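Local coordinates for yncA (Salmonella typhimurium, PDB 3DR6), which probably transfers an acetyl group from acetyl-coenzyme A to an acceptor substrate, as a putative acetyltransferase of the GNAT family, at residues A9-C14 and W45-Q50; T18-H23 and Y89-H94; G53-V58 and A69-W74; Y82-S87 and C114-M119. One frame throughout, in Å; residues are numbered along the deposited sequence.

From the N terminus, the loop after strand 5-8 is met by helix 39-52 in interaction 1, closing a loop of 30 residues that takes in helix 14-27. Interaction 2 starts on that helix, inside this loop, and reaches forward to the end of strand 83-90, so the two contacts cross. Interaction 3 joins strands 56-61 and 64-73 into a hairpin and falls wholly within the span of interaction 2. Interaction 4 pairs strand 83-90 with 118-124 after helix 99-113 and crosses interaction 2, their centres about 23 Å apart on opposite sides of the chain's centre. Interactions 3 and 4 touch through backbone bonds between strands 64-73 and 83-90, and R49 ties interaction 1 to S70 of interaction 3.

Interaction 1: residues A9-C14 and W45-Q50; sequences ADKADC and WYEARQ
The hydroxyl of Y46 and the carbonyl oxygen of A9 share a water, which donates to A9 O at 2.7 Å and lies 3.2 Å from Y46 OH. A second water accepts from K11 N at 2.9 Å and makes a weak link to the same hydroxyl, so two waters link the tip of the tyrosine to the loop. In Y46, CG stands anti to the backbone N (chi1 167°), on a CB that points toward the loop. A9 O sits at the ring edge near its plane, while A9 CB packs against CE1. Nearer the root of the side chain, C14 SG lies 3.8 Å from Y46 CB and meets the ring obliquely, a cysteine sulfur-aromatic contact. In the GNAT fold this is where the turn joining the first strand to the first helix packs on the second helix. The turn is braced from within: D10 N donates to D13 OD2 at 2.7 Å, nearly straight at 168°, and that carboxylate also forms a salt bridge with R7. K11 crosses the tyrosine ring at about a right angle, its CG 3.7 Å from E47 OE2. K11 NZ stays 5.9 Å from that oxygen, too far for a salt bridge.

Interaction 2: residues T18-H23 and Y89-H94; sequences TEIYNH and YVHPAH. With EDO (1,2-ethanediol), chain I.
I20 and H23, one helical turn apart on helix 14-27, pack against the end of strand 83-90 and the turn beyond it. The branches of I20 divide the work. CG2, anti to the backbone N, reaches Y89 CB at 3.6 Å, while CG1 lies beside the backbone N (chi1 -64°) and meets H91 CB and CD2, the two side chains crossing at about a right angle. H23 CG is anti to the backbone N (chi1 168°); a face of its ring meets P92 tip to tip, P92 CG lying 3.7 Å from the imidazole centroid in a CH-pi contact. P92 O accepts from O2 of an ethanediol, probably from the crystallisation liquor, at 2.8 Å. The H91 ring is held at both nitrogens: A93 N donates to ND1 at 2.9 Å, in the ring plane, and NE2 shares a water with E19 OE1. H94 N bonds back to H91 O, closing a type I beta turn that leads into the loop before helix 99-113, which in GNAT enzymes typically binds the cofactor pyrophosphate.

Interaction 3: residues G53-V58 and A69-W74; sequences GYPVLV and ASFGDW
Y54 OH donates to D73 OD1 at 2.7 Å, meeting the carboxylate on its syn side with ring and carboxylate planes almost perpendicular. The same hydroxyl is bonded to K116 NZ, and the nearby ammonium probably helps polarise it. One residue along the first segment, S70 OG donates to P55 O, also at 2.7 Å. With OG anti to the backbone N of S70 (chi1 -169°), the hydroxyl reaches across to the adjoining 53-58 segment, and it also bonds R49 NH1 from helix 39-52. Backbone bonds run both ways between L57 and A69: L57 N reaches A69 O at 2.8 Å, and A69 N reaches L57 O at 3.0 Å.

Y54 and P55, neighbours in sequence, both approach the F71 ring from one side, P55 over its face and Y54 obliquely. F71 CE1 lies over a face of the tyrosine, 3.6 Å from Y54 CG, the ring planes 51° apart. P55 CD presses on a face of F71, 3.6 Å from its centroid, in a CH-pi contact. P55 and F71 also face helix 99-113, through L107 and A111. F71 N is buried here with no partner in the model. Strands 56-58 and 69-73 run antiparallel, their axes at 166°, as arms of the beta hairpin 56-61/64-73 in the mixed sheet of the GNAT fold.

Interaction 4: residues Y82-S87 and C114-M119; sequences YTVEHS and CGKHVM
Y82 O is gripped by two successive amides, H117 N at 2.7 Å and V118 N at 3.2 Å, just where segment 114-119 enters strand 118-124. Y82 CB touches H117 CB. T83 lies side by side with V118, both pointing the same way. The second subunit meets both segments here: T83 OG1 bonds V148 O of that subunit, and the H117 imidazole stacks on its W155 and bonds its Q147, as well as D166 of the same chain as H117. One residue on, V84 N donates to V118 O at 3.1 Å. These links pair strands 83-90 and 118-124 in parallel, the two strands of a beta-alpha-beta unit whose crossover is helix 99-113; farther along, GNAT enzymes typically splay these two strands, and the cofactor binds in the opening, whereas here, at their start, they are paired. V84 CG1 packs on the aliphatic part of K116, touching CG and CE at 3.6 Å each. The lysine bends at chi2 (-46°) but is extended beyond, and NZ bonds R81 O and a water that also lies near T83 O. Further along, H86 CB meets the selenium of the selenomethionine M119 at 3.9 Å, the side chains crossing at about a right angle, while H86 NE2 bonds H134.

Interaction 1: residues A9-C14 and W45-Q50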
loop_
_atom_site.group_PDB
_atom_site.type_symbol
_atom_site.label_atom_id
_atom_site.label_comp_id
_atom_site.label_asym_id
_atom_site.label_seq_id
_atom_site.Cartn_x
_atom_site.Cartn_y
_atom_site.Cartn_z
ATOM N N ALA C 9 21.981 -12.260 3.259
ATOM C CA ALA C 9 21.706 -12.937 4.521
ATOM C C ALA C 9 21.576 -14.449 4.319
ATOM O O ALA C 9 21.254 -14.915 3.200
ATOM C CB ALA C 9 20.434 -12.359 5.179
ATOM N N ASP C 10 21.876 -15.191 5.393
ATOM C CA ASP C 10 21.673 -16.646 5.504
ATOM C C ASP C 10 20.602 -16.917 6.541
ATOM O O ASP C 10 20.278 -16.035 7.353
ATOM C CB ASP C 10 22.929 -17.347 6.057
ATOM C CG ASP C 10 24.145 -17.146 5.212
ATOM O OD1 ASP C 10 24.011 -16.742 4.026
ATOM O OD2 ASP C 10 25.250 -17.419 5.736
ATOM N N LYS C 11 20.100 -18.157 6.565
ATOM C CA LYS C 11 19.270 -18.637 7.679
ATOM C C LYS C 11 19.883 -18.334 9.048
ATOM O O LYS C 11 19.162 -17.994 9.992
ATOM C CB LYS C 11 19.037 -20.144 7.579
ATOM C CG LYS C 11 17.886 -20.578 6.687
ATOM C CD LYS C 11 17.667 -22.089 6.834
ATOM C CE LYS C 11 17.181 -22.435 8.255
ATOM N NZ LYS C 11 17.434 -23.852 8.658
ATOM N N ALA C 12 21.207 -18.451 9.158
ATOM C CA ALA C 12 21.900 -18.228 10.435
ATOM C C ALA C 12 21.880 -16.769 10.932
ATOM O O ALA C 12 22.181 -16.506 12.102
ATOM C CB ALA C 12 23.332 -18.754 10.366
ATOM N N ASP C 13 21.520 -15.840 10.046
ATOM C CA ASP C 13 21.425 -14.402 10.369
ATOM C C ASP C 13 20.071 -13.989 10.927
ATOM O O ASP C 13 19.895 -12.833 11.350
ATOM C CB ASP C 13 21.675 -13.559 9.116
ATOM C CG ASP C 13 23.060 -13.739 8.561
ATOM O OD1 ASP C 13 24.008 -13.819 9.372
ATOM O OD2 ASP C 13 23.197 -13.813 7.318
ATOM N N CYS C 14 19.126 -14.925 10.923
ATOM C CA CYS C 14 17.739 -14.605 11.253
ATOM C C CYS C 14 17.509 -14.279 12.729
ATOM O O CYS C 14 16.619 -13.485 13.038
ATOM C CB CYS C 14 16.765 -15.668 10.717
ATOM S SG CYS C 14 16.555 -15.592 8.921
ATOM N N TRP C 45 9.592 -15.434 7.131
ATOM C CA TRP C 45 9.678 -14.220 6.315
ATOM C C TRP C 45 10.845 -14.259 5.330
ATOM O O TRP C 45 10.685 -13.892 4.161
ATOM C CB TRP C 45 9.777 -12.984 7.223
ATOM C CG TRP C 45 10.161 -11.683 6.529
ATOM C CD1 TRP C 45 9.320 -10.810 5.895
ATOM C CD2 TRP C 45 11.475 -11.111 6.437
ATOM N NE1 TRP C 45 10.029 -9.738 5.406
ATOM C CE2 TRP C 45 11.351 -9.890 5.727
ATOM C CE3 TRP C 45 12.747 -11.509 6.885
ATOM C CZ2 TRP C 45 12.456 -9.063 5.442
ATOM C CZ3 TRP C 45 13.852 -10.678 6.605
ATOM C CH2 TRP C 45 13.689 -9.470 5.891
ATOM N N TYR C 46 12.009 -14.701 5.811
ATOM C CA TYR C 46 13.215 -14.832 4.996
ATOM C C TYR C 46 12.998 -15.803 3.831
ATOM O O TYR C 46 13.324 -15.487 2.683
ATOM C CB TYR C 46 14.406 -15.281 5.858
ATOM C CG TYR C 46 15.610 -15.733 5.061
ATOM C CD1 TYR C 46 16.546 -14.811 4.574
ATOM C CD2 TYR C 46 15.813 -17.088 4.788
ATOM C CE1 TYR C 46 17.641 -15.229 3.838
ATOM C CE2 TYR C 46 16.899 -17.513 4.053
ATOM C CZ TYR C 46 17.805 -16.584 3.576
ATOM O OH TYR C 46 18.888 -17.027 2.854
ATOM N N GLU C 47 12.445 -16.979 4.138
ATOM C CA GLU C 47 12.158 -17.986 3.111
ATOM C C GLU C 47 11.179 -17.475 2.060
ATOM O O GLU C 47 11.394 -17.650 0.862
ATOM C CB GLU C 47 11.658 -19.288 3.747
ATOM C CG GLU C 47 12.725 -20.021 4.586
ATOM C CD GLU C 47 13.907 -20.541 3.756
ATOM O OE1 GLU C 47 13.727 -20.799 2.540
ATOM O OE2 GLU C 47 15.013 -20.710 4.330
ATOM N N ALA C 48 10.107 -16.837 2.511
ATOM C CA ALA C 48 9.161 -16.227 1.600
ATOM C C ALA C 48 9.851 -15.255 0.634
ATOM O O ALA C 48 9.568 -15.277 -0.572
ATOM C CB ALA C 48 8.043 -15.552 2.368
ATOM N N ARG C 49 10.768 -14.421 1.144
ATOM C CA ARG C 49 11.521 -13.496 0.276
ATOM C C ARG C 49 12.357 -14.253 -0.742
ATOM O O ARG C 49 12.356 -13.908 -1.929
ATOM C CB ARG C 49 12.406 -12.531 1.080
ATOM C CG ARG C 49 11.641 -11.444 1.773
ATOM C CD ARG C 49 11.049 -10.454 0.776
ATOM N NE ARG C 49 9.893 -9.737 1.297
ATOM C CZ ARG C 49 9.974 -8.606 1.994
ATOM N NH1 ARG C 49 11.156 -8.089 2.276
ATOM N NH2 ARG C 49 8.880 -8.000 2.440
ATOM N N GLN C 50 13.070 -15.283 -0.273
ATOM C CA GLN C 50 13.854 -16.152 -1.158
ATOM C C GLN C 50 12.975 -16.746 -2.264
ATOM O O GLN C 50 13.380 -16.798 -3.426
ATOM C CB GLN C 50 14.551 -17.279 -0.375
ATOM C CG GLN C 50 15.499 -16.811 0.744
ATOM C CD GLN C 50 16.478 -15.730 0.283
ATOM O OE1 GLN C 50 16.291 -14.529 0.551
ATOM N NE2 GLN C 50 17.518 -16.151 -0.427
HETATM O O HOH W 1 19.933 -14.851 0.814
HETATM O O HOH W 2 20.505 -19.694 4.186
#

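Interaction 2: residues T18-H23 and Y89-H94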
loop_
_atom_site.group_PDB
_atom_site.type_symbol
_atom_site.label_atom_id
_atom_site.label_comp_id
_atom_site.label_asym_id
_atom_site.label_seq_id
_atom_site.Cartn_x
_atom_site.Cartn_y
_atom_site.Cartn_z
ATOM N N THR C 18 15.932 -10.705 13.705
ATOM C CA THR C 18 14.814 -10.670 14.652
ATOM C C THR C 18 15.033 -9.623 15.741
ATOM O O THR C 18 14.119 -8.852 16.051
ATOM C CB THR C 18 14.566 -12.061 15.297
ATOM O OG1 THR C 18 14.345 -13.035 14.268
ATOM C CG2 THR C 18 13.343 -12.035 16.230
ATOM N N GLU C 19 16.235 -9.586 16.319
ATOM C CA GLU C 19 16.541 -8.571 17.334
ATOM C C GLU C 19 16.371 -7.162 16.786
ATOM O O GLU C 19 15.772 -6.320 17.429
ATOM C CB GLU C 19 17.968 -8.711 17.848
ATOM C CG GLU C 19 18.193 -9.871 18.743
ATOM C CD GLU C 19 19.570 -9.798 19.392
ATOM O OE1 GLU C 19 20.377 -8.920 18.983
ATOM O OE2 GLU C 19 19.835 -10.614 20.300
ATOM N N ILE C 20 16.929 -6.917 15.600
ATOM C CA ILE C 20 16.868 -5.595 14.984
ATOM C C ILE C 20 15.410 -5.220 14.632
ATOM O O ILE C 20 14.992 -4.079 14.872
ATOM C CB ILE C 20 17.789 -5.486 13.752
ATOM C CG1 ILE C 20 19.255 -5.651 14.174
ATOM C CG2 ILE C 20 17.573 -4.150 13.052
ATOM C CD1 ILE C 20 20.214 -6.061 13.040
ATOM N N TYR C 21 14.670 -6.177 14.059
ATOM C CA TYR C 21 13.226 -6.003 13.738
ATOM C C TYR C 21 12.413 -5.622 14.983
ATOM O O TYR C 21 11.655 -4.629 14.970
ATOM C CB TYR C 21 12.647 -7.290 13.110
ATOM C CG TYR C 21 11.171 -7.201 12.784
ATOM C CD1 TYR C 21 10.756 -6.712 11.550
ATOM C CD2 TYR C 21 10.191 -7.596 13.710
ATOM C CE1 TYR C 21 9.403 -6.623 11.243
ATOM C CE2 TYR C 21 8.821 -7.517 13.392
ATOM C CZ TYR C 21 8.450 -7.026 12.152
ATOM O OH TYR C 21 7.111 -6.908 11.793
ATOM N N ASN C 22 12.570 -6.411 16.047
ATOM C CA ASN C 22 11.873 -6.180 17.321
ATOM C C ASN C 22 12.231 -4.857 17.972
ATOM O O ASN C 22 11.355 -4.196 18.535
ATOM C CB ASN C 22 12.114 -7.342 18.297
ATOM C CG ASN C 22 11.355 -8.593 17.895
ATOM O OD1 ASN C 22 10.393 -8.524 17.120
ATOM N ND2 ASN C 22 11.774 -9.746 18.429
ATOM N N HIS C 23 13.501 -4.469 17.888
ATOM C CA HIS C 23 13.897 -3.128 18.313
ATOM C C HIS C 23 13.109 -2.048 17.546
ATOM O O HIS C 23 12.555 -1.118 18.156
ATOM C CB HIS C 23 15.393 -2.876 18.136
ATOM C CG HIS C 23 15.757 -1.433 18.294
ATOM N ND1 HIS C 23 15.960 -0.595 17.221
ATOM C CD2 HIS C 23 15.848 -0.658 19.399
ATOM C CE1 HIS C 23 16.199 0.628 17.661
ATOM N NE2 HIS C 23 16.149 0.612 18.980
ATOM N N TYR C 89 16.904 -1.464 8.309
ATOM C CA TYR C 89 16.944 -1.249 9.756
ATOM C C TYR C 89 18.359 -1.457 10.263
ATOM O O TYR C 89 18.984 -2.485 10.005
ATOM C CB TYR C 89 15.952 -2.178 10.481
ATOM C CG TYR C 89 14.513 -2.030 10.001
ATOM C CD1 TYR C 89 13.844 -0.809 10.119
ATOM C CD2 TYR C 89 13.835 -3.104 9.427
ATOM C CE1 TYR C 89 12.516 -0.652 9.654
ATOM C CE2 TYR C 89 12.513 -2.961 8.978
ATOM C CZ TYR C 89 11.873 -1.731 9.100
ATOM O OH TYR C 89 10.575 -1.566 8.652
ATOM N N VAL C 90 18.865 -0.461 10.975
ATOM C CA VAL C 90 20.186 -0.528 11.574
ATOM C C VAL C 90 20.057 -0.816 13.090
ATOM O O VAL C 90 19.160 -0.305 13.767
ATOM C CB VAL C 90 20.976 0.772 11.266
ATOM C CG1 VAL C 90 22.319 0.805 11.981
ATOM C CG2 VAL C 90 21.164 0.912 9.727
ATOM N N HIS C 91 20.948 -1.667 13.593
ATOM C CA HIS C 91 20.941 -2.059 14.993
ATOM C C HIS C 91 21.231 -0.792 15.816
ATOM O O HIS C 91 22.089 0.008 15.421
ATOM C CB HIS C 91 22.030 -3.102 15.191
ATOM C CG HIS C 91 22.073 -3.677 16.571
ATOM N ND1 HIS C 91 22.456 -2.941 17.671
ATOM C CD2 HIS C 91 21.791 -4.920 17.026
ATOM C CE1 HIS C 91 22.411 -3.709 18.748
ATOM N NE2 HIS C 91 22.021 -4.917 18.382
ATOM N N PRO C 92 20.547 -0.599 16.970
ATOM C CA PRO C 92 20.755 0.676 17.664
ATOM C C PRO C 92 22.169 0.929 18.199
ATOM O O PRO C 92 22.488 2.070 18.544
ATOM C CB PRO C 92 19.721 0.630 18.817
ATOM C CG PRO C 92 19.556 -0.812 19.076
ATOM C CD PRO C 92 19.599 -1.462 17.701
ATOM N N ALA C 93 23.001 -0.104 18.268
ATOM C CA ALA C 93 24.393 0.054 18.704
ATOM C C ALA C 93 25.301 0.507 17.567
ATOM O O ALA C 93 26.511 0.705 17.775
ATOM C CB ALA C 93 24.912 -1.259 19.296
ATOM N N HIS C 94 24.710 0.670 16.381
ATOM C CA HIS C 94 25.485 0.863 15.144
ATOM C C HIS C 94 25.039 1.980 14.221
ATOM O O HIS C 94 25.378 1.962 13.040
ATOM C CB HIS C 94 25.549 -0.461 14.385
ATOM C CG HIS C 94 26.230 -1.531 15.167
ATOM N ND1 HIS C 94 27.603 -1.584 15.300
ATOM C CD2 HIS C 94 25.734 -2.523 15.944
ATOM C CE1 HIS C 94 27.924 -2.598 16.084
ATOM N NE2 HIS C 94 26.809 -3.177 16.496
HETATM C C1 EDO I . 21.005 5.824 16.947
HETATM O O1 EDO I . 19.984 6.024 15.982
HETATM C C2 EDO I . 20.917 4.361 17.322
HETATM O O2 EDO I . 20.737 4.268 18.735
HETATM O O HOH W 3 22.386 -7.464 19.754
#

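Interaction 3: residues G53-V58 and A69-W74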
loop_
_atom_site.group_PDB
_atom_site.type_symbol
_atom_site.label_atom_id
_atom_site.label_comp_id
_atom_site.label_asym_id
_atom_site.label_seq_id
_atom_site.Cartn_x
_atom_site.Cartn_y
_atom_site.Cartn_z
ATOM N N GLY C 53 12.408 -14.430 -4.964
ATOM C CA GLY C 53 13.653 -13.951 -5.569
ATOM C C GLY C 53 14.071 -12.562 -5.064
ATOM O O GLY C 53 14.877 -11.883 -5.700
ATOM N N TYR C 54 13.522 -12.138 -3.929
ATOM C CA TYR C 54 13.855 -10.816 -3.381
ATOM C C TYR C 54 15.016 -10.877 -2.381
ATOM O O TYR C 54 15.176 -11.883 -1.682
ATOM C CB TYR C 54 12.639 -10.134 -2.765
ATOM C CG TYR C 54 11.549 -9.781 -3.757
ATOM C CD1 TYR C 54 11.747 -9.913 -5.142
ATOM C CD2 TYR C 54 10.322 -9.293 -3.316
ATOM C CE1 TYR C 54 10.724 -9.591 -6.054
ATOM C CE2 TYR C 54 9.298 -8.967 -4.216
ATOM C CZ TYR C 54 9.512 -9.114 -5.577
ATOM O OH TYR C 54 8.506 -8.794 -6.461
ATOM N N PRO C 55 15.822 -9.802 -2.322
ATOM C CA PRO C 55 17.048 -9.873 -1.532
ATOM C C PRO C 55 16.807 -9.617 -0.051
ATOM O O PRO C 55 15.922 -8.824 0.329
ATOM C CB PRO C 55 17.924 -8.781 -2.152
ATOM C CG PRO C 55 16.895 -7.697 -2.559
ATOM C CD PRO C 55 15.646 -8.475 -2.963
ATOM N N VAL C 56 17.570 -10.323 0.783
ATOM C CA VAL C 56 17.712 -9.960 2.185
ATOM C C VAL C 56 19.215 -9.754 2.375
ATOM O O VAL C 56 20.004 -10.686 2.160
ATOM C CB VAL C 56 17.124 -11.031 3.159
ATOM C CG1 VAL C 56 17.269 -10.569 4.616
ATOM C CG2 VAL C 56 15.629 -11.312 2.850
ATOM N N LEU C 57 19.608 -8.521 2.698
ATOM C CA LEU C 57 21.024 -8.165 2.891
ATOM C C LEU C 57 21.308 -7.953 4.369
ATOM O O LEU C 57 20.425 -7.526 5.124
ATOM C CB LEU C 57 21.359 -6.867 2.157
ATOM C CG LEU C 57 21.068 -6.816 0.649
ATOM C CD1 LEU C 57 21.195 -5.388 0.139
ATOM C CD2 LEU C 57 21.963 -7.779 -0.126
ATOM N N VAL C 58 22.540 -8.237 4.787
ATOM C CA VAL C 58 22.975 -7.808 6.115
ATOM C C VAL C 58 24.252 -7.001 5.999
ATOM O O VAL C 58 25.086 -7.281 5.119
ATOM C CB VAL C 58 23.195 -8.992 7.110
ATOM C CG1 VAL C 58 21.871 -9.669 7.451
ATOM C CG2 VAL C 58 24.198 -9.985 6.554
ATOM N N ALA C 69 18.587 -5.193 5.360
ATOM C CA ALA C 69 17.751 -4.515 4.361
ATOM C C ALA C 69 17.062 -5.545 3.474
ATOM O O ALA C 69 17.611 -6.623 3.195
ATOM C CB ALA C 69 18.584 -3.560 3.522
ATOM N N SER C 70 15.854 -5.210 3.044
ATOM C CA SER C 70 15.125 -6.059 2.092
ATOM C C SER C 70 14.152 -5.177 1.318
ATOM O O SER C 70 13.996 -3.995 1.642
ATOM C CB SER C 70 14.357 -7.165 2.841
ATOM O OG SER C 70 13.867 -8.143 1.926
ATOM N N PHE C 71 13.523 -5.738 0.292
ATOM C CA PHE C 71 12.324 -5.106 -0.250
ATOM C C PHE C 71 11.266 -6.148 -0.523
ATOM O O PHE C 71 11.570 -7.362 -0.683
ATOM C CB PHE C 71 12.621 -4.222 -1.477
ATOM C CG PHE C 71 13.178 -4.959 -2.676
ATOM C CD1 PHE C 71 12.367 -5.827 -3.418
ATOM C CD2 PHE C 71 14.500 -4.733 -3.091
ATOM C CE1 PHE C 71 12.867 -6.492 -4.558
ATOM C CE2 PHE C 71 15.019 -5.390 -4.240
ATOM C CZ PHE C 71 14.194 -6.276 -4.965
ATOM N N GLY C 72 10.031 -5.668 -0.566
ATOM C CA GLY C 72 8.895 -6.472 -0.990
ATOM C C GLY C 72 7.987 -5.695 -1.912
ATOM O O GLY C 72 8.225 -4.520 -2.202
ATOM N N ASP C 73 6.944 -6.354 -2.384
ATOM C CA ASP C 73 5.972 -5.688 -3.236
ATOM C C ASP C 73 5.330 -4.553 -2.461
ATOM O O ASP C 73 5.025 -4.695 -1.273
ATOM C CB ASP C 73 4.919 -6.665 -3.721
ATOM C CG ASP C 73 5.512 -7.769 -4.573
ATOM O OD1 ASP C 73 6.467 -7.510 -5.328
ATOM O OD2 ASP C 73 5.019 -8.914 -4.467
ATOM N N TRP C 74 5.190 -3.407 -3.121
ATOM C CA TRP C 74 4.635 -2.216 -2.480
ATOM C C TRP C 74 3.136 -2.371 -2.238
ATOM O O TRP C 74 2.623 -2.022 -1.161
ATOM C CB TRP C 74 4.901 -0.993 -3.353
ATOM C CG TRP C 74 4.338 0.290 -2.794
ATOM C CD1 TRP C 74 4.475 0.772 -1.510
ATOM C CD2 TRP C 74 3.605 1.279 -3.512
ATOM N NE1 TRP C 74 3.851 1.987 -1.386
ATOM C CE2 TRP C 74 3.303 2.324 -2.596
ATOM C CE3 TRP C 74 3.157 1.386 -4.836
ATOM C CZ2 TRP C 74 2.578 3.462 -2.971
ATOM C CZ3 TRP C 74 2.418 2.535 -5.205
ATOM C CH2 TRP C 74 2.157 3.553 -4.273
#

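Interaction 4: residues Y82-S87 and C114-M119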
loop_
_atom_site.group_PDB
_atom_site.type_symbol
_atom_site.label_atom_id
_atom_site.label_comp_id
_atom_site.label_asym_id
_atom_site.label_seq_id
_atom_site.Cartn_x
_atom_site.Cartn_y
_atom_site.Cartn_z
ATOM N N TYR C 82 6.116 -3.965 -10.670
ATOM C CA TYR C 82 7.472 -3.420 -10.839
ATOM C C TYR C 82 7.829 -2.329 -9.841
ATOM O O TYR C 82 8.881 -1.704 -9.956
ATOM C CB TYR C 82 7.712 -2.997 -12.294
ATOM C CG TYR C 82 7.401 -4.138 -13.222
ATOM C CD1 TYR C 82 6.298 -4.070 -14.057
ATOM C CD2 TYR C 82 8.188 -5.307 -13.233
ATOM C CE1 TYR C 82 5.983 -5.099 -14.909
ATOM C CE2 TYR C 82 7.863 -6.373 -14.089
ATOM C CZ TYR C 82 6.743 -6.236 -14.923
ATOM O OH TYR C 82 6.333 -7.213 -15.799
ATOM N N THR C 83 6.981 -2.155 -8.815
ATOM C CA THR C 83 7.214 -1.195 -7.737
ATOM C C THR C 83 7.400 -1.937 -6.409
ATOM O O THR C 83 6.519 -2.720 -5.970
ATOM C CB THR C 83 6.053 -0.180 -7.626
ATOM O OG1 THR C 83 5.904 0.499 -8.882
ATOM C CG2 THR C 83 6.336 0.869 -6.517
ATOM N N VAL C 84 8.560 -1.727 -5.802
ATOM C CA VAL C 84 8.878 -2.375 -4.534
ATOM C C VAL C 84 9.059 -1.325 -3.440
ATOM O O VAL C 84 9.374 -0.158 -3.722
ATOM C CB VAL C 84 10.130 -3.299 -4.622
ATOM C CG1 VAL C 84 9.805 -4.589 -5.440
ATOM C CG2 VAL C 84 11.375 -2.524 -5.169
ATOM N N GLU C 85 8.843 -1.743 -2.198
ATOM C CA GLU C 85 9.057 -0.886 -1.051
ATOM C C GLU C 85 10.130 -1.506 -0.157
ATOM O O GLU C 85 10.052 -2.706 0.195
ATOM C CB GLU C 85 7.753 -0.715 -0.254
ATOM C CG GLU C 85 7.977 0.096 0.994
ATOM C CD GLU C 85 6.709 0.342 1.773
ATOM O OE1 GLU C 85 5.628 -0.093 1.286
ATOM O OE2 GLU C 85 6.821 0.966 2.863
ATOM N N HIS C 86 11.108 -0.685 0.238
ATOM C CA HIS C 86 12.290 -1.189 0.961
ATOM C C HIS C 86 12.070 -1.151 2.460
ATOM O O HIS C 86 11.225 -0.418 2.940
ATOM C CB HIS C 86 13.589 -0.421 0.569
ATOM C CG HIS C 86 13.750 0.932 1.212
ATOM N ND1 HIS C 86 13.935 1.100 2.567
ATOM C CD2 HIS C 86 13.811 2.174 0.669
ATOM C CE1 HIS C 86 14.054 2.390 2.835
ATOM N NE2 HIS C 86 14.010 3.058 1.693
ATOM N N SER C 87 12.834 -1.959 3.175
ATOM C CA SER C 87 12.931 -1.824 4.607
ATOM C C SER C 87 14.414 -1.950 4.939
ATOM O O SER C 87 15.077 -2.915 4.527
ATOM C CB SER C 87 12.033 -2.849 5.327
ATOM O OG SER C 87 12.492 -4.195 5.126
ATOM N N CYS C 114 16.323 -7.422 -10.440
ATOM C CA CYS C 114 14.995 -8.023 -10.429
ATOM C C CYS C 114 14.078 -7.329 -11.458
ATOM O O CYS C 114 12.890 -7.664 -11.561
ATOM C CB CYS C 114 14.395 -7.953 -9.023
ATOM S SG CYS C 114 15.199 -9.052 -7.828
ATOM N N GLY C 115 14.648 -6.392 -12.220
ATOM C CA GLY C 115 13.898 -5.573 -13.186
ATOM C C GLY C 115 12.903 -4.577 -12.603
ATOM O O GLY C 115 12.034 -4.079 -13.313
ATOM N N LYS C 116 13.023 -4.264 -11.311
ATOM C CA LYS C 116 12.044 -3.371 -10.688
ATOM C C LYS C 116 12.189 -1.954 -11.249
ATOM O O LYS C 116 13.293 -1.499 -11.532
ATOM C CB LYS C 116 12.151 -3.362 -9.161
ATOM C CG LYS C 116 11.824 -4.721 -8.466
ATOM C CD LYS C 116 10.559 -5.357 -9.028
ATOM C CE LYS C 116 10.243 -6.689 -8.326
ATOM N NZ LYS C 116 9.013 -7.272 -8.958
ATOM N N HIS C 117 11.057 -1.271 -11.426
ATOM C CA HIS C 117 11.037 0.041 -12.111
ATOM C C HIS C 117 11.047 1.243 -11.161
ATOM O O HIS C 117 11.580 2.318 -11.509
ATOM C CB HIS C 117 9.834 0.114 -13.076
ATOM C CG HIS C 117 9.787 1.353 -13.922
ATOM N ND1 HIS C 117 10.770 1.680 -14.826
ATOM C CD2 HIS C 117 8.851 2.333 -14.015
ATOM C CE1 HIS C 117 10.452 2.804 -15.437
ATOM N NE2 HIS C 117 9.287 3.216 -14.980
ATOM N N VAL C 118 10.465 1.072 -9.967
ATOM C CA VAL C 118 10.446 2.160 -8.962
ATOM C C VAL C 118 10.695 1.536 -7.583
ATOM O O VAL C 118 10.113 0.479 -7.316
ATOM C CB VAL C 118 9.054 2.906 -8.921
ATOM C CG1 VAL C 118 9.047 3.970 -7.811
ATOM C CG2 VAL C 118 8.725 3.539 -10.292
HETATM N N MSE C 119 11.532 2.157 -6.731
HETATM C CA MSE C 119 11.597 1.768 -5.280
HETATM C C MSE C 119 10.964 2.897 -4.492
HETATM O O MSE C 119 11.244 4.077 -4.711
HETATM C CB MSE C 119 13.006 1.429 -4.687
HETATM C CG MSE C 119 13.079 0.555 -3.186
HETATM SE SE MSE C 119 14.951 0.722 -2.891
HETATM C CE MSE C 119 15.554 0.566 -4.855
HETATM O O HOH W 4 7.114 -5.555 -7.165
#